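Local coordinates for protein leucyl aminopeptidase (Trypanosoma brucei brucei, PDB 5NTD) that probably removes amino acids, leucine among them, from the N-termini of peptides as a manganese-binding M17 aminopeptidase, and is bound here by the inhibitor bestatin, at residues Val442-Phe453 with Asn469-Phe478. Residues are numbered along the deposited sequence; the frame is centred on the assembly and turned at random.
Sequences VLYCPEYHEPEF and NAGVSCAGYF
With chi1 at -54°, S473 holds OG beside its own backbone N and turned to L443, whose carbonyl oxygen accepts a hydrogen bond from it (S473 OG to L443 O 2.6 Å), in the carbonyl plane and on a lone pair. Y477 instead swings its ring out from the helix, CG opposite the backbone N (chi1 167°), and lays one face against the H449-E450 backbone, E450 N lying over the ring centre. The CG of E450 comes within 3.2 Å of Y477 OH. F453 meets the same tyrosine at its edge, CD2 to CD2 at 3.8 Å; the two rings are nearly parallel but slid apart, and F478 completes this aromatic cluster.

H449 lies between S473 and Y477. Its CE1 packs 3.5 Å from S473 CB and its CB lies against C474 SG and Y477 CB, while C445 O sits over the centre of one ring face. On the imidazole, NE2 accepts a bond from C445 N, well out of the ring plane, and ND1 meets in its plane a water that also donates to N469 O. Both ring nitrogens thus have a polar partner, the water better aligned than C445 N, which probably limits the rotation of the ring. A second water joins Y448 O to N469 ND2, and that amide nitrogen donates to E452 OE2 at 2.8 Å, on the anti side of the carboxylate. R466 forms a salt bridge with the same oxygen.

The contact packs the short helix 446-449 and the 3-10 segment 450-452 that follows against helix 471-480 in the catalytic domain. Y418 of strand 415-419 touches V442, P446, S473 and Y477, helix 404-410 adjoins V472, R375 of helix 374-387 lies by F453 and F478, and the backbone N of R412 of a second subunit hydrogen-bonds N469 OD1.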
loop_
_atom_site.group_PDB
_atom_site.type_symbol
_atom_site.label_atom_id
_atom_site.label_comp_id
_atom_site.label_asym_id
_atom_site.label_seq_id
_atom_site.Cartn_x
_atom_site.Cartn_y
_atom_site.Cartn_z
ATOM N N VAL G 442 11.631 -28.223 7.430
ATOM C CA VAL G 442 11.731 -27.395 6.242
ATOM C C VAL G 442 12.958 -27.797 5.450
ATOM O O VAL G 442 13.873 -28.399 5.978
ATOM C CB VAL G 442 11.720 -25.898 6.508
ATOM C CG1 VAL G 442 10.415 -25.489 7.161
ATOM C CG2 VAL G 442 12.897 -25.479 7.367
ATOM N N LEU G 443 12.951 -27.429 4.170
ATOM C CA LEU G 443 14.019 -27.820 3.230
ATOM C C LEU G 443 15.415 -27.509 3.779
ATOM O O LEU G 443 15.685 -26.398 4.144
ATOM C CB LEU G 443 13.851 -27.122 1.888
ATOM C CG LEU G 443 14.940 -27.360 0.848
ATOM C CD1 LEU G 443 14.898 -28.786 0.349
ATOM C CD2 LEU G 443 14.753 -26.386 -0.315
ATOM N N TYR G 444 16.251 -28.533 3.825
ATOM C CA TYR G 444 17.690 -28.391 4.027
ATOM C C TYR G 444 18.404 -28.602 2.708
ATOM O O TYR G 444 18.494 -29.694 2.186
ATOM C CB TYR G 444 18.223 -29.388 5.069
ATOM C CG TYR G 444 19.693 -29.202 5.377
ATOM C CD1 TYR G 444 20.112 -28.223 6.272
ATOM C CD2 TYR G 444 20.667 -30.010 4.782
ATOM C CE1 TYR G 444 21.438 -28.031 6.554
ATOM C CE2 TYR G 444 22.028 -29.818 5.055
ATOM C CZ TYR G 444 22.389 -28.830 5.938
ATOM O OH TYR G 444 23.701 -28.611 6.232
ATOM N N CYS G 445 18.932 -27.513 2.202
ATOM C CA CYS G 445 19.636 -27.496 0.897
ATOM C C CYS G 445 20.571 -26.285 0.783
ATOM O O CYS G 445 20.338 -25.385 -0.017
ATOM C CB CYS G 445 18.639 -27.527 -0.244
ATOM S SG CYS G 445 19.420 -28.027 -1.793
ATOM N N PRO G 446 21.625 -26.243 1.616
ATOM C CA PRO G 446 22.564 -25.122 1.671
ATOM C C PRO G 446 23.087 -24.653 0.320
ATOM O O PRO G 446 23.311 -23.484 0.131
ATOM C CB PRO G 446 23.746 -25.678 2.496
ATOM C CG PRO G 446 23.247 -26.852 3.191
ATOM C CD PRO G 446 22.071 -27.382 2.425
ATOM N N GLU G 447 23.322 -25.572 -0.586
ATOM C CA GLU G 447 23.824 -25.201 -1.920
ATOM C C GLU G 447 22.864 -24.273 -2.666
ATOM O O GLU G 447 23.275 -23.481 -3.482
ATOM C CB GLU G 447 24.178 -26.427 -2.786
ATOM C CG GLU G 447 23.017 -27.377 -3.097
ATOM C CD GLU G 447 22.859 -28.511 -2.106
ATOM O OE1 GLU G 447 23.149 -28.325 -0.901
ATOM O OE2 GLU G 447 22.389 -29.600 -2.537
ATOM N N TYR G 448 21.582 -24.359 -2.355
ATOM C CA TYR G 448 20.573 -23.427 -2.926
ATOM C C TYR G 448 20.288 -22.188 -2.077
ATOM O O TYR G 448 19.820 -21.191 -2.590
ATOM C CB TYR G 448 19.252 -24.148 -3.228
ATOM C CG TYR G 448 19.326 -25.228 -4.274
ATOM C CD1 TYR G 448 20.429 -25.334 -5.164
ATOM C CD2 TYR G 448 18.275 -26.127 -4.429
ATOM C CE1 TYR G 448 20.475 -26.331 -6.136
ATOM C CE2 TYR G 448 18.316 -27.103 -5.409
ATOM C CZ TYR G 448 19.426 -27.215 -6.254
ATOM O OH TYR G 448 19.463 -28.190 -7.219
ATOM N N HIS G 449 20.562 -22.256 -0.789
ATOM C CA HIS G 449 20.373 -21.088 0.119
ATOM C C HIS G 449 21.514 -20.087 0.016
ATOM O O HIS G 449 21.323 -18.889 0.061
ATOM C CB HIS G 449 20.253 -21.498 1.572
ATOM C CG HIS G 449 19.340 -22.645 1.792
ATOM N ND1 HIS G 449 18.199 -22.843 1.043
ATOM C CD2 HIS G 449 19.406 -23.691 2.658
ATOM C CE1 HIS G 449 17.597 -23.949 1.439
ATOM N NE2 HIS G 449 18.319 -24.496 2.397
ATOM N N GLU G 450 22.708 -20.621 -0.075
ATOM C CA GLU G 450 23.952 -19.831 -0.064
ATOM C C GLU G 450 23.980 -18.641 -1.053
ATOM O O GLU G 450 24.334 -17.547 -0.660
ATOM C CB GLU G 450 25.135 -20.752 -0.312
ATOM C CG GLU G 450 26.486 -20.090 -0.275
ATOM C CD GLU G 450 27.584 -21.061 -0.659
ATOM O OE1 GLU G 450 27.320 -22.293 -0.861
ATOM O OE2 GLU G 450 28.739 -20.560 -0.778
ATOM N N PRO G 451 23.613 -18.856 -2.316
ATOM C CA PRO G 451 23.656 -17.745 -3.290
ATOM C C PRO G 451 22.737 -16.572 -2.969
ATOM O O PRO G 451 22.973 -15.458 -3.438
ATOM C CB PRO G 451 23.211 -18.396 -4.604
ATOM C CG PRO G 451 23.293 -19.863 -4.379
ATOM C CD PRO G 451 23.089 -20.083 -2.918
ATOM N N GLU G 452 21.721 -16.814 -2.157
ATOM C CA GLU G 452 20.785 -15.746 -1.783
ATOM C C GLU G 452 21.402 -14.650 -0.920
ATOM O O GLU G 452 20.855 -13.555 -0.818
ATOM C CB GLU G 452 19.571 -16.310 -1.059
ATOM C CG GLU G 452 18.678 -17.162 -1.958
ATOM C CD GLU G 452 18.011 -16.373 -3.074
ATOM O OE1 GLU G 452 17.998 -15.132 -3.021
ATOM O OE2 GLU G 452 17.489 -17.010 -4.007
ATOM N N PHE G 453 22.549 -14.943 -0.335
ATOM C CA PHE G 453 23.171 -14.014 0.596
ATOM C C PHE G 453 24.434 -13.319 0.049
ATOM O O PHE G 453 25.218 -12.796 0.829
ATOM C CB PHE G 453 23.460 -14.733 1.935
ATOM C CG PHE G 453 22.226 -15.119 2.677
ATOM C CD1 PHE G 453 21.530 -14.196 3.429
ATOM C CD2 PHE G 453 21.735 -16.409 2.607
ATOM C CE1 PHE G 453 20.366 -14.555 4.105
ATOM C CE2 PHE G 453 20.586 -16.777 3.286
ATOM C CZ PHE G 453 19.901 -15.852 4.040
ATOM N N ASN G 469 12.213 -18.041 -1.974
ATOM C CA ASN G 469 13.117 -19.170 -2.205
ATOM C C ASN G 469 13.514 -19.908 -0.913
ATOM O O ASN G 469 14.679 -19.920 -0.518
ATOM C CB ASN G 469 14.368 -18.720 -2.950
ATOM C CG ASN G 469 15.155 -19.878 -3.516
ATOM O OD1 ASN G 469 14.651 -20.983 -3.674
ATOM N ND2 ASN G 469 16.429 -19.626 -3.802
ATOM N N ALA G 470 12.495 -20.467 -0.266
ATOM C CA ALA G 470 12.634 -21.239 1.001
ATOM C C ALA G 470 13.133 -20.317 2.143
ATOM O O ALA G 470 14.258 -20.407 2.597
ATOM C CB ALA G 470 13.548 -22.422 0.822
ATOM N N GLY G 471 12.248 -19.444 2.581
ATOM C CA GLY G 471 12.587 -18.414 3.556
ATOM C C GLY G 471 12.914 -18.920 4.955
ATOM O O GLY G 471 13.736 -18.360 5.642
ATOM N N VAL G 472 12.224 -19.952 5.387
ATOM C CA VAL G 472 12.489 -20.523 6.717
ATOM C C VAL G 472 13.907 -21.106 6.670
ATOM O O VAL G 472 14.689 -20.940 7.580
ATOM C CB VAL G 472 11.510 -21.623 7.112
ATOM C CG1 VAL G 472 11.753 -22.020 8.565
ATOM C CG2 VAL G 472 10.067 -21.185 6.950
ATOM N N SER G 473 14.183 -21.798 5.571
ATOM C CA SER G 473 15.435 -22.499 5.377
ATOM C C SER G 473 16.613 -21.538 5.291
ATOM O O SER G 473 17.653 -21.722 5.926
ATOM C CB SER G 473 15.369 -23.366 4.135
ATOM O OG SER G 473 14.250 -24.249 4.171
ATOM N N CYS G 474 16.447 -20.516 4.486
ATOM C CA CYS G 474 17.515 -19.513 4.271
ATOM C C CYS G 474 17.904 -18.797 5.569
ATOM O O CYS G 474 19.076 -18.554 5.811
ATOM C CB CYS G 474 17.120 -18.483 3.206
ATOM S SG CYS G 474 17.230 -19.142 1.530
ATOM N N ALA G 475 16.934 -18.487 6.407
ATOM C CA ALA G 475 17.246 -17.877 7.722
ATOM C C ALA G 475 18.097 -18.835 8.573
ATOM O O ALA G 475 19.041 -18.441 9.242
ATOM C CB ALA G 475 15.996 -17.482 8.460
ATOM N N GLY G 476 17.751 -20.108 8.504
ATOM C CA GLY G 476 18.524 -21.154 9.184
ATOM C C GLY G 476 19.924 -21.227 8.624
ATOM O O GLY G 476 20.912 -21.237 9.356
ATOM N N TYR G 477 20.008 -21.218 7.310
ATOM C CA TYR G 477 21.316 -21.283 6.632
ATOM C C TYR G 477 22.230 -20.183 7.148
ATOM O O TYR G 477 23.395 -20.397 7.428
ATOM C CB TYR G 477 21.187 -21.199 5.106
ATOM C CG TYR G 477 22.529 -20.952 4.463
ATOM C CD1 TYR G 477 23.438 -21.990 4.278
ATOM C CD2 TYR G 477 22.936 -19.662 4.120
ATOM C CE1 TYR G 477 24.692 -21.770 3.737
ATOM C CE2 TYR G 477 24.191 -19.432 3.578
ATOM C CZ TYR G 477 25.058 -20.489 3.394
ATOM O OH TYR G 477 26.309 -20.258 2.889
ATOM N N PHE G 478 21.692 -18.970 7.230
ATOM C CA PHE G 478 22.467 -17.807 7.676
ATOM C C PHE G 478 23.170 -18.127 9.002
ATOM O O PHE G 478 24.354 -17.867 9.197
ATOM C CB PHE G 478 21.597 -16.563 7.855
ATOM C CG PHE G 478 22.348 -15.385 8.387
ATOM C CD1 PHE G 478 22.581 -15.244 9.744
ATOM C CD2 PHE G 478 22.857 -14.420 7.526
ATOM C CE1 PHE G 478 23.297 -14.160 10.236
ATOM C CE2 PHE G 478 23.579 -13.332 8.011
ATOM C CZ PHE G 478 23.794 -13.197 9.360
HETATM O O HOH W 1 16.944 -21.614 -1.058
HETATM O O HOH W 2 18.886 -20.818 -5.067
#